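PDB 6W1W: motility-associated killing factor MakB from Vibrio cholerae serotype O1, which is one part of a tripartite cytotoxin whose structure resembles alpha-pore-forming toxins, and so probably helps to form or assemble a membrane pore. Local coordinates for residues I26-A31 with Q194-I199; T55-A60 with E139-S144; T165-L170 with T259-Q264. All coordinates share one frame; numbering follows the deposited sequence.

How the contacts relate
Contacts 2 and 3 join helices of the bundle, and contact 1 is where a helix meets the sheet. Contact 1 sets helix 9-35 against strand 193-203, contact 2 pairs helices 46-66 and 100-151, and contact 3 joins helices 157-176 and 251-270. Contacts 1 and 2, with centres 18 Å apart, meet where Tyr29 OH lies 2.7 Å from Glu139 OE2, a probable though weak hydrogen bond. Contact 2 also touches contact 3, 16 Å away between centres, through Leu142 CB and Ile263 CG1 at 3.6 Å. Contacts 1 and 3 do not touch, their nearest atoms being about 5 Å apart, yet contact 1 is built on strand 193-203 and contact 3 packs against the same strand.

Contact 1 of 3, residues I26-A31 with Q194-I199; sequences ISNYDA and QSMVTI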
ATOM      1  N   ILE A  26      -0.634   0.514   1.062  1.00119.41           N
ATOM      2  CA  ILE A  26      -0.561   1.615   2.009  1.00121.30           C
ATOM      3  C   ILE A  26      -1.075   2.910   1.397  1.00124.28           C
ATOM      4  O   ILE A  26      -1.755   3.692   2.063  1.00128.32           O
ATOM      5  CB  ILE A  26       0.893   1.770   2.513  1.00134.37           C
ATOM      6  CG1 ILE A  26       1.136   0.943   3.787  1.00148.56           C
ATOM      7  CG2 ILE A  26       1.272   3.240   2.733  1.00111.76           C
ATOM      8  CD1 ILE A  26       0.893  -0.541   3.657  1.00145.81           C
ATOM      9  N   SER A  27      -0.784   3.126   0.112  1.00127.85           N
ATOM     10  CA  SER A  27      -1.117   4.387  -0.542  1.00133.24           C
ATOM     11  C   SER A  27      -2.619   4.617  -0.648  1.00115.04           C
ATOM     12  O   SER A  27      -3.047   5.763  -0.837  1.00116.02           O
ATOM     13  CB  SER A  27      -0.493   4.443  -1.939  1.00146.83           C
ATOM     14  OG  SER A  27      -1.027   3.438  -2.783  1.00165.24           O
ATOM     15  N   ASN A  28      -3.430   3.572  -0.525  0.61100.89           N
ATOM     16  CA  ASN A  28      -4.875   3.731  -0.553  0.61106.39           C
ATOM     17  C   ASN A  28      -5.506   3.630   0.829  0.61103.46           C
ATOM     18  O   ASN A  28      -6.710   3.868   0.966  0.61100.43           O
ATOM     19  CB  ASN A  28      -5.502   2.712  -1.512  0.61111.43           C
ATOM     20  CG  ASN A  28      -5.334   3.113  -2.969  0.61101.28           C
ATOM     21  OD1 ASN A  28      -6.053   3.978  -3.472  0.61 92.95           O
ATOM     22  ND2 ASN A  28      -4.373   2.494  -3.652  0.61 80.25           N
ATOM     23  N   TYR A  29      -4.722   3.300   1.859  1.00117.92           N
ATOM     24  CA  TYR A  29      -5.202   3.495   3.224  1.00112.93           C
ATOM     25  C   TYR A  29      -5.440   4.974   3.491  1.00107.63           C
ATOM     26  O   TYR A  29      -6.342   5.335   4.256  1.00 78.07           O
ATOM     27  CB  TYR A  29      -4.208   2.929   4.237  1.00 94.63           C
ATOM     28  CG  TYR A  29      -4.594   3.196   5.676  1.00 81.00           C
ATOM     29  CD1 TYR A  29      -5.464   2.351   6.349  1.00 82.98           C
ATOM     30  CD2 TYR A  29      -4.081   4.292   6.366  1.00105.65           C
ATOM     31  CE1 TYR A  29      -5.823   2.589   7.664  1.00107.95           C
ATOM     32  CE2 TYR A  29      -4.432   4.542   7.680  1.00 81.74           C
ATOM     33  CZ  TYR A  29      -5.303   3.685   8.326  1.00112.67           C
ATOM     34  OH  TYR A  29      -5.660   3.921   9.636  1.00101.90           O
ATOM     35  N   ASP A  30      -4.635   5.837   2.869  1.00 84.85           N
ATOM     36  CA  ASP A  30      -4.914   7.266   2.892  1.00109.83           C
ATOM     37  C   ASP A  30      -6.247   7.565   2.215  1.00113.97           C
ATOM     38  O   ASP A  30      -7.147   8.165   2.819  1.00 99.41           O
ATOM     39  CB  ASP A  30      -3.772   8.030   2.219  1.00123.53           C
ATOM     40  CG  ASP A  30      -4.117   9.483   1.954  1.00138.76           C
ATOM     41  OD1 ASP A  30      -4.366  10.231   2.924  1.00139.28           O
ATOM     42  OD2 ASP A  30      -4.140   9.873   0.768  1.00138.47           O
ATOM     43  N   ALA A  31      -6.395   7.124   0.958  1.00116.28           N
ATOM     44  CA  ALA A  31      -7.626   7.366   0.211  1.00 95.19           C
ATOM     45  C   ALA A  31      -8.844   6.826   0.947  1.00 77.82           C
ATOM     46  O   ALA A  31      -9.902   7.466   0.967  1.00 96.13           O
ATOM     47  CB  ALA A  31      -7.527   6.742  -1.179  1.00 83.05           C
ATOM     48  N   GLN A 194      -6.579   0.530 -11.560  1.00115.60           N
ATOM     49  CA  GLN A 194      -6.968   0.929 -10.214  1.00106.11           C
ATOM     50  C   GLN A 194      -8.299   1.668 -10.287  1.00 95.24           C
ATOM     51  O   GLN A 194      -8.388   2.731 -10.913  1.00101.21           O
ATOM     52  CB  GLN A 194      -5.884   1.802  -9.579  1.00109.40           C
ATOM     53  CG  GLN A 194      -6.257   2.416  -8.239  1.00132.79           C
ATOM     54  CD  GLN A 194      -5.077   3.094  -7.569  1.00138.54           C
ATOM     55  OE1 GLN A 194      -3.925   2.726  -7.802  1.00138.88           O
ATOM     56  NE2 GLN A 194      -5.356   4.095  -6.737  1.00129.83           N
ATOM     57  N   SER A 195      -9.327   1.101  -9.661  1.00 86.34           N
ATOM     58  CA  SER A 195     -10.659   1.689  -9.635  1.00 93.13           C
ATOM     59  C   SER A 195     -11.125   1.818  -8.193  1.00 90.87           C
ATOM     60  O   SER A 195     -10.885   0.925  -7.374  1.00 90.65           O
ATOM     61  CB  SER A 195     -11.661   0.841 -10.430  1.00111.91           C
ATOM     62  OG  SER A 195     -11.058   0.241 -11.569  1.00 95.09           O
ATOM     63  N   MET A 196     -11.799   2.924  -7.886  1.00 89.04           N
ATOM     64  CA  MET A 196     -12.242   3.206  -6.526  1.00100.54           C
ATOM     65  C   MET A 196     -13.623   2.602  -6.299  1.00 94.47           C
ATOM     66  O   MET A 196     -14.578   2.934  -7.010  1.00 97.93           O
ATOM     67  CB  MET A 196     -12.259   4.714  -6.261  1.00105.47           C
ATOM     68  CG  MET A 196     -10.883   5.370  -6.260  1.00 96.42           C
ATOM     69  SD  MET A 196      -9.683   4.551  -5.179  1.00112.58           S
ATOM     70  CE  MET A 196     -10.473   4.720  -3.579  1.00105.15           C
ATOM     71  N   VAL A 197     -13.729   1.727  -5.306  1.00 87.03           N
ATOM     72  CA  VAL A 197     -14.980   1.050  -4.987  1.00 95.74           C
ATOM     73  C   VAL A 197     -15.527   1.683  -3.713  1.00 93.93           C
ATOM     74  O   VAL A 197     -15.055   1.401  -2.607  1.00 81.41           O
ATOM     75  CB  VAL A 197     -14.784  -0.460  -4.830  1.00 80.81           C
ATOM     76  CG1 VAL A 197     -16.110  -1.133  -4.527  1.00 78.59           C
ATOM     77  CG2 VAL A 197     -14.154  -1.032  -6.073  1.00 78.76           C
ATOM     78  N   THR A 198     -16.528   2.540  -3.871  1.00 92.40           N
ATOM     79  CA  THR A 198     -17.261   3.088  -2.740  1.00 90.68           C
ATOM     80  C   THR A 198     -18.331   2.096  -2.297  1.00104.90           C
ATOM     81  O   THR A 198     -19.168   1.678  -3.104  1.00115.13           O
ATOM     82  CB  THR A 198     -17.902   4.418  -3.122  1.00 92.37           C
ATOM     83  OG1 THR A 198     -16.915   5.278  -3.702  1.00 88.83           O
ATOM     84  CG2 THR A 198     -18.512   5.080  -1.897  1.00 80.69           C
ATOM     85  N   ILE A 199     -18.299   1.712  -1.026  1.00 95.98           N
ATOM     86  CA  ILE A 199     -19.373   0.951  -0.392  1.00 96.87           C
ATOM     87  C   ILE A 199     -20.100   1.898   0.552  1.00 99.17           C
ATOM     88  O   ILE A 199     -19.484   2.473   1.458  1.00105.55           O
ATOM     89  CB  ILE A 199     -18.843  -0.271   0.371  1.00 80.46           C
ATOM     90  CG1 ILE A 199     -17.885  -1.084  -0.495  1.00 79.73           C
ATOM     91  CG2 ILE A 199     -19.994  -1.138   0.855  1.00 81.54           C
ATOM     92  CD1 ILE A 199     -17.251  -2.241   0.251  1.00 79.68           C
TER
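Asn28 and Gln194 bring their amides together from opposite directions, and Met196 meets Asn28 and Ala31 farther along the strand. The axes of the helical segment and the strand segment approach to 11.4 Å, with their directions 41° apart, a separation bridged by a few side chains. Asn28 is the first residue of 26-31 to make the crossing. In the conformer described here its OD1 lies 3.3 Å from Gln194 NE2, but the angle is too poor for a hydrogen bond, and ND2 stands 3.6 Å from the same nitrogen. The two amide planes are turned 73° against each other, a polar meeting without a directed bond. A second conformer of Asn28 makes the details of this encounter doubtful. Gln194 gets there by an extended chain, with CG anti to its backbone N (chi1 173°), which carries the amide well out from the strand. Asn28 OD1 also lies 4.1 Å from Met196 SD, which comes to it at a slant.

Tyr29 turns into the bundle instead, where its ring touches Leu58 and Met62 of helix 46-66 and Leu266 of helix 251-270. One turn beyond Asn28, Ala31 points its methyl at the strand, and CB meets Met196 CE at 4.3 Å. The methionine is bent at both chi2 and chi3, and this curl brings its terminal methyl toward the helix, although CB itself leaves the strand in another direction. On the sheet side, strand 193-203 bonds through its backbone to strand 209-220 at Ser195 and Val197, and to strand 338-346 at Gln194 and Met196. The arrangement is a helix-on-sheet contact, with one face of a mixed sheet laid against a helical bundle, consistent with the soluble form of an alpha-pore-forming toxin.

Contact 2 of 3, residues T55-A60 with E139-S144; sequences TEILRA and EELLAS
Leu142 has CG anti to its carbonyl carbon (chi1 -80°), and Thr55 likewise carries CG2 anti to its own; the threonine methyl is thereby set against the forked end of the leucine. Thr55 CG2 lies 3.6 Å from both Leu142 CD1 and Leu142 CD2, with the two side chains crossing at about a right angle. The hydroxyl of Thr55 is directed elsewhere and is hydrogen-bonded to Arg52 O on its own helix. Leu58, one turn after Thr55, brings CD2 to 4.1 Å from Leu142 CD1. Leu142 also touches Val51 and Arg54, and with these two, Thr55 and Leu58 surround it in the spacing of a knobs-into-holes contact. The helical segments run antiparallel at 167°, their axes 9.7 Å apart, in keeping with the long helical bundle of alpha-pore-forming toxins.

Nearer the surface, Ile57 and Leu141 also cross at about a right angle, their CD1 methyls touching at 3.8 Å. The isoleucine reaches this point because its CG1 sits between the backbone N and the carbonyl carbon, and the chain then runs extended to CD1. On the other flank, Leu58 continues inward onto Cys33 of helix 9-35 and Leu266 of helix 251-270. Glu139 turns its CB away from helix 46-66; its carboxylate forms a salt bridge with Lys136 and a hydrogen bond with Ser270 OG.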
ATOM      1  N   THR A  55     -12.709  10.462  13.727  1.00116.50           N
ATOM      2  CA  THR A  55     -12.363  10.227  12.327  1.00115.05           C
ATOM      3  C   THR A  55     -11.810  11.485  11.679  1.00106.06           C
ATOM      4  O   THR A  55     -11.013  11.398  10.736  1.00 92.83           O
ATOM      5  CB  THR A  55     -13.574   9.740  11.525  1.00102.00           C
ATOM      6  OG1 THR A  55     -14.657  10.664  11.683  1.00113.25           O
ATOM      7  CG2 THR A  55     -14.010   8.364  11.982  1.00 91.41           C
ATOM      8  N   GLU A  56     -12.228  12.656  12.165  1.00107.11           N
ATOM      9  CA  GLU A  56     -11.664  13.898  11.657  1.00111.20           C
ATOM     10  C   GLU A  56     -10.189  14.018  12.016  1.00100.35           C
ATOM     11  O   GLU A  56      -9.416  14.610  11.254  1.00 92.88           O
ATOM     12  CB  GLU A  56     -12.453  15.095  12.192  1.00115.82           C
ATOM     13  CG  GLU A  56     -12.738  16.176  11.153  1.00130.13           C
ATOM     14  CD  GLU A  56     -13.699  15.716  10.068  1.00135.81           C
ATOM     15  OE1 GLU A  56     -13.265  14.989   9.150  1.00135.15           O
ATOM     16  OE2 GLU A  56     -14.894  16.075  10.137  1.00138.91           O
ATOM     17  N   ILE A  57      -9.772  13.447  13.144  1.00 94.03           N
ATOM     18  CA  ILE A  57      -8.355  13.498  13.485  1.00117.94           C
ATOM     19  C   ILE A  57      -7.599  12.323  12.870  1.00102.63           C
ATOM     20  O   ILE A  57      -6.402  12.442  12.592  1.00120.25           O
ATOM     21  CB  ILE A  57      -8.133  13.574  15.010  1.00118.92           C
ATOM     22  CG1 ILE A  57      -8.348  12.216  15.670  1.00104.09           C
ATOM     23  CG2 ILE A  57      -9.029  14.652  15.643  1.00114.80           C
ATOM     24  CD1 ILE A  57      -8.050  12.222  17.147  1.00104.71           C
ATOM     25  N   LEU A  58      -8.273  11.193  12.635  1.00107.90           N
ATOM     26  CA  LEU A  58      -7.644  10.103  11.891  1.00114.86           C
ATOM     27  C   LEU A  58      -7.268  10.553  10.488  1.00108.69           C
ATOM     28  O   LEU A  58      -6.172  10.248  10.000  1.00 97.96           O
ATOM     29  CB  LEU A  58      -8.573   8.894  11.820  1.00111.21           C
ATOM     30  CG  LEU A  58      -8.126   7.782  10.860  1.00 99.37           C
ATOM     31  CD1 LEU A  58      -6.901   7.053  11.395  1.00100.49           C
ATOM     32  CD2 LEU A  58      -9.253   6.805  10.580  1.00 89.34           C
ATOM     33  N   ARG A  59      -8.173  11.270   9.820  1.00 98.21           N
ATOM     34  CA  ARG A  59      -7.844  11.871   8.535  1.00102.22           C
ATOM     35  C   ARG A  59      -6.661  12.826   8.669  1.00101.04           C
ATOM     36  O   ARG A  59      -5.766  12.844   7.814  1.00 90.87           O
ATOM     37  CB  ARG A  59      -9.074  12.593   7.978  1.00 91.39           C
ATOM     38  CG  ARG A  59      -9.183  12.621   6.461  1.00 93.71           C
ATOM     39  CD  ARG A  59     -10.244  13.622   6.007  1.00101.27           C
ATOM     40  NE  ARG A  59     -11.380  13.679   6.928  1.00113.50           N
ATOM     41  CZ  ARG A  59     -12.425  12.856   6.885  1.00119.72           C
ATOM     42  NH1 ARG A  59     -12.489  11.902   5.966  1.00116.92           N
ATOM     43  NH2 ARG A  59     -13.408  12.984   7.767  1.00113.08           N
ATOM     44  N   ALA A  60      -6.623  13.607   9.755  1.00115.46           N
ATOM     45  CA  ALA A  60      -5.568  14.604   9.919  1.00130.64           C
ATOM     46  C   ALA A  60      -4.256  13.981  10.383  1.00128.03           C
ATOM     47  O   ALA A  60      -3.178  14.468  10.024  1.00123.83           O
ATOM     48  CB  ALA A  60      -6.009  15.692  10.900  1.00116.91           C
ATOM     49  N   GLU A 139      -6.738   4.908  15.486  1.00102.88           N
ATOM     50  CA  GLU A 139      -7.662   3.781  15.415  1.00106.08           C
ATOM     51  C   GLU A 139      -8.156   3.391  16.803  1.00106.65           C
ATOM     52  O   GLU A 139      -9.364   3.256  17.026  1.00106.80           O
ATOM     53  CB  GLU A 139      -6.993   2.591  14.724  1.00108.40           C
ATOM     54  CG  GLU A 139      -7.061   2.629  13.198  1.00105.74           C
ATOM     55  CD  GLU A 139      -6.119   1.629  12.548  1.00101.37           C
ATOM     56  OE1 GLU A 139      -5.780   0.619  13.201  1.00 94.07           O
ATOM     57  OE2 GLU A 139      -5.705   1.863  11.392  1.00 92.68           O
ATOM     58  N   GLU A 140      -7.229   3.218  17.753  1.00 99.28           N
ATOM     59  CA  GLU A 140      -7.607   2.810  19.105  1.00110.36           C
ATOM     60  C   GLU A 140      -8.557   3.810  19.753  1.00107.03           C
ATOM     61  O   GLU A 140      -9.361   3.438  20.616  1.00 93.80           O
ATOM     62  CB  GLU A 140      -6.356   2.631  19.966  1.00113.43           C
ATOM     63  CG  GLU A 140      -6.627   2.089  21.364  1.00133.91           C
ATOM     64  CD  GLU A 140      -5.373   2.014  22.213  1.00165.33           C
ATOM     65  OE1 GLU A 140      -4.268   2.180  21.654  1.00173.19           O
ATOM     66  OE2 GLU A 140      -5.493   1.792  23.437  1.00176.07           O
ATOM     67  N   LEU A 141      -8.480   5.078  19.349  1.00 97.93           N
ATOM     68  CA  LEU A 141      -9.434   6.062  19.847  1.00110.92           C
ATOM     69  C   LEU A 141     -10.831   5.781  19.314  1.00109.11           C
ATOM     70  O   LEU A 141     -11.812   5.832  20.066  1.00105.36           O
ATOM     71  CB  LEU A 141      -8.984   7.471  19.466  1.00110.31           C
ATOM     72  CG  LEU A 141      -7.717   7.990  20.145  1.00113.41           C
ATOM     73  CD1 LEU A 141      -7.398   9.377  19.625  1.00108.86           C
ATOM     74  CD2 LEU A 141      -7.862   7.995  21.666  1.00101.00           C
ATOM     75  N   LEU A 142     -10.936   5.481  18.019  1.00115.94           N
ATOM     76  CA  LEU A 142     -12.221   5.090  17.449  1.00107.80           C
ATOM     77  C   LEU A 142     -12.703   3.773  18.041  1.00 96.69           C
ATOM     78  O   LEU A 142     -13.872   3.640  18.418  1.00 95.17           O
ATOM     79  CB  LEU A 142     -12.106   4.991  15.931  1.00 88.18           C
ATOM     80  CG  LEU A 142     -12.183   6.328  15.197  1.00 87.73           C
ATOM     81  CD1 LEU A 142     -11.700   6.186  13.770  1.00 85.57           C
ATOM     82  CD2 LEU A 142     -13.610   6.852  15.236  1.00 88.59           C
ATOM     83  N   ALA A 143     -11.804   2.788  18.134  1.00 96.83           N
ATOM     84  CA  ALA A 143     -12.156   1.497  18.717  1.00105.09           C
ATOM     85  C   ALA A 143     -12.727   1.666  20.117  1.00114.89           C
ATOM     86  O   ALA A 143     -13.773   1.096  20.449  1.00110.51           O
ATOM     87  CB  ALA A 143     -10.932   0.584  18.742  1.00 91.82           C
ATOM     88  N   SER A 144     -12.045   2.452  20.954  1.00119.81           N
ATOM     89  CA  SER A 144     -12.544   2.708  22.300  1.00117.38           C
ATOM     90  C   SER A 144     -13.871   3.461  22.264  1.00116.30           C
ATOM     91  O   SER A 144     -14.745   3.232  23.109  1.00100.89           O
ATOM     92  CB  SER A 144     -11.496   3.485  23.099  1.00124.65           C
ATOM     93  OG  SER A 144     -11.936   3.753  24.422  1.00132.59           O
TER

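Contact 3 of 3, residues T165-L170 with T259-Q264; sequences TEIGSL and TKAIIQ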
ATOM      1  N   THR A 165     -20.076  -8.722  11.230  1.00115.06           N
ATOM      2  CA  THR A 165     -19.391  -9.819  10.550  1.00104.91           C
ATOM      3  C   THR A 165     -19.755  -9.878   9.073  1.00110.52           C
ATOM      4  O   THR A 165     -18.922 -10.265   8.244  1.00 89.90           O
ATOM      5  CB  THR A 165     -19.722 -11.155  11.221  1.00102.93           C
ATOM      6  OG1 THR A 165     -19.607 -11.025  12.645  1.00 96.23           O
ATOM      7  CG2 THR A 165     -18.782 -12.251  10.741  1.00 95.45           C
ATOM      8  N   GLU A 166     -20.986  -9.493   8.729  1.00107.09           N
ATOM      9  CA  GLU A 166     -21.413  -9.520   7.335  1.00108.19           C
ATOM     10  C   GLU A 166     -20.767  -8.395   6.540  1.00101.37           C
ATOM     11  O   GLU A 166     -20.339  -8.598   5.396  1.00 92.15           O
ATOM     12  CB  GLU A 166     -22.937  -9.426   7.252  1.00114.32           C
ATOM     13  CG  GLU A 166     -23.529 -10.115   6.042  1.00120.50           C
ATOM     14  CD  GLU A 166     -22.897 -11.471   5.800  1.00131.23           C
ATOM     15  OE1 GLU A 166     -22.466 -11.730   4.657  1.00136.22           O
ATOM     16  OE2 GLU A 166     -22.810 -12.271   6.756  1.00132.42           O
ATOM     17  N   ILE A 167     -20.698  -7.201   7.131  1.00104.89           N
ATOM     18  CA  ILE A 167     -20.019  -6.079   6.492  1.00 98.15           C
ATOM     19  C   ILE A 167     -18.553  -6.420   6.254  1.00 93.83           C
ATOM     20  O   ILE A 167     -17.971  -6.061   5.221  1.00 84.27           O
ATOM     21  CB  ILE A 167     -20.186  -4.812   7.350  1.00 94.63           C
ATOM     22  CG1 ILE A 167     -21.651  -4.371   7.361  1.00 89.04           C
ATOM     23  CG2 ILE A 167     -19.290  -3.696   6.849  1.00107.70           C
ATOM     24  CD1 ILE A 167     -21.983  -3.358   8.442  1.00 97.08           C
ATOM     25  N   GLY A 168     -17.939  -7.135   7.200  1.00 99.43           N
ATOM     26  CA  GLY A 168     -16.571  -7.581   7.010  1.00112.91           C
ATOM     27  C   GLY A 168     -16.447  -8.709   6.012  1.00103.33           C
ATOM     28  O   GLY A 168     -15.423  -8.829   5.329  1.00 99.79           O
ATOM     29  N   SER A 169     -17.471  -9.555   5.914  1.00114.57           N
ATOM     30  CA  SER A 169     -17.469 -10.585   4.879  1.00118.35           C
ATOM     31  C   SER A 169     -17.707  -9.971   3.503  1.00107.62           C
ATOM     32  O   SER A 169     -17.027 -10.325   2.532  1.00108.03           O
ATOM     33  CB  SER A 169     -18.523 -11.644   5.194  1.00111.23           C
ATOM     34  OG  SER A 169     -18.293 -12.831   4.457  1.00117.11           O
ATOM     35  N   LEU A 170     -18.655  -9.033   3.409  1.00 92.80           N
ATOM     36  CA  LEU A 170     -18.880  -8.318   2.157  1.00 85.58           C
ATOM     37  C   LEU A 170     -17.614  -7.613   1.679  1.00 92.75           C
ATOM     38  O   LEU A 170     -17.287  -7.653   0.489  1.00 91.97           O
ATOM     39  CB  LEU A 170     -20.026  -7.319   2.327  1.00 84.56           C
ATOM     40  CG  LEU A 170     -20.250  -6.245   1.255  1.00 85.38           C
ATOM     41  CD1 LEU A 170     -20.423  -6.858  -0.121  1.00 90.60           C
ATOM     42  CD2 LEU A 170     -21.454  -5.374   1.603  1.00 85.39           C
ATOM     43  N   THR A 259     -20.104   0.796  12.236  1.00117.58           N
ATOM     44  CA  THR A 259     -18.855   1.505  12.517  1.00107.83           C
ATOM     45  C   THR A 259     -17.783   0.569  13.063  1.00 92.72           C
ATOM     46  O   THR A 259     -16.601   0.709  12.729  1.00103.27           O
ATOM     47  CB  THR A 259     -19.105   2.657  13.495  1.00 96.04           C
ATOM     48  OG1 THR A 259     -19.738   2.158  14.682  1.00104.61           O
ATOM     49  CG2 THR A 259     -19.989   3.718  12.862  1.00 91.57           C
ATOM     50  N   LYS A 260     -18.173  -0.389  13.906  1.00 87.57           N
ATOM     51  CA  LYS A 260     -17.204  -1.356  14.412  1.00 87.55           C
ATOM     52  C   LYS A 260     -16.520  -2.104  13.272  1.00103.53           C
ATOM     53  O   LYS A 260     -15.310  -2.352  13.325  1.00108.49           O
ATOM     54  CB  LYS A 260     -17.897  -2.316  15.378  1.00 90.30           C
ATOM     55  CG  LYS A 260     -17.366  -3.739  15.393  1.00100.16           C
ATOM     56  CD  LYS A 260     -16.013  -3.845  16.065  1.00111.31           C
ATOM     57  CE  LYS A 260     -15.709  -5.275  16.478  1.00118.87           C
ATOM     58  NZ  LYS A 260     -16.509  -5.692  17.667  1.00128.85           N
ATOM     59  N   ALA A 261     -17.265  -2.437  12.213  1.00 97.06           N
ATOM     60  CA  ALA A 261     -16.680  -3.175  11.096  1.00 99.81           C
ATOM     61  C   ALA A 261     -15.793  -2.297  10.219  1.00 92.20           C
ATOM     62  O   ALA A 261     -14.780  -2.776   9.696  1.00101.91           O
ATOM     63  CB  ALA A 261     -17.781  -3.816  10.253  1.00106.17           C
ATOM     64  N   ILE A 262     -16.148  -1.022  10.044  1.00 88.81           N
ATOM     65  CA  ILE A 262     -15.281  -0.108   9.302  1.00100.36           C
ATOM     66  C   ILE A 262     -13.947   0.066  10.023  1.00105.83           C
ATOM     67  O   ILE A 262     -12.878   0.046   9.398  1.00 88.30           O
ATOM     68  CB  ILE A 262     -15.985   1.242   9.084  1.00102.15           C
ATOM     69  CG1 ILE A 262     -17.409   1.013   8.584  1.00110.66           C
ATOM     70  CG2 ILE A 262     -15.208   2.094   8.089  1.00 77.36           C
ATOM     71  CD1 ILE A 262     -17.473   0.262   7.278  1.00123.27           C
ATOM     72  N   ILE A 263     -13.985   0.234  11.349  1.00 96.99           N
ATOM     73  CA  ILE A 263     -12.747   0.287  12.122  1.00104.65           C
ATOM     74  C   ILE A 263     -12.000  -1.034  12.007  1.00 95.87           C
ATOM     75  O   ILE A 263     -10.780  -1.061  11.800  1.00 99.66           O
ATOM     76  CB  ILE A 263     -13.041   0.655  13.592  1.00114.61           C
ATOM     77  CG1 ILE A 263     -12.939   2.167  13.806  1.00103.46           C
ATOM     78  CG2 ILE A 263     -12.095  -0.070  14.554  1.00103.73           C
ATOM     79  CD1 ILE A 263     -14.056   2.960  13.180  1.00105.76           C
ATOM     80  N   GLN A 264     -12.727  -2.152  12.103  1.00102.58           N
ATOM     81  CA  GLN A 264     -12.095  -3.467  12.060  1.00 96.19           C
ATOM     82  C   GLN A 264     -11.370  -3.705  10.739  1.00 85.20           C
ATOM     83  O   GLN A 264     -10.358  -4.416  10.708  1.00 85.79           O
ATOM     84  CB  GLN A 264     -13.141  -4.554  12.307  1.00100.23           C
ATOM     85  CG  GLN A 264     -12.575  -5.955  12.430  1.00113.19           C
ATOM     86  CD  GLN A 264     -11.465  -6.050  13.450  1.00127.63           C
ATOM     87  OE1 GLN A 264     -10.302  -6.239  13.099  1.00135.45           O
ATOM     88  NE2 GLN A 264     -11.818  -5.922  14.725  1.00138.88           N
TER
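Ile167 and Ala261 face each other across two regular helical segments, which come nearest at Gly168 CA and Ala261 CA, 6.0 Å apart, with Ile167 CA only slightly farther from Ala261 CA at 6.4 Å. The main side-chain touch is made by the short branch of the isoleucine: Ile167 CG2 reaches Ala261 CB at 3.7 Å. Since CG2 is anti to the backbone N, with CG1 beside that nitrogen (chi1 -67°), the methyl projects toward helix 251-270. Ile167 CB follows closely, 3.9 Å from Ala261 CB, and the alanine methyl therefore rests against the branch point as well as the methyl.

The same CG2 has a looser second neighbour, Ile262 CD1, at 4.4 Å. Ile262 starts out along another line, and its bent chain returns the terminal methyl toward the isoleucine. The contact is thus purely apolar, and all three touching residues are buried. Ile167 continues onto Leu242 of helix 233-245, while both it and Ile262 rest on Tyr201 of strand 193-203. Ile262 also packs on Leu212 and Phe214 of strand 209-220, placing the helix pair over the sheet, and Ile263 of the same helix touches Ile146 of helix 100-151.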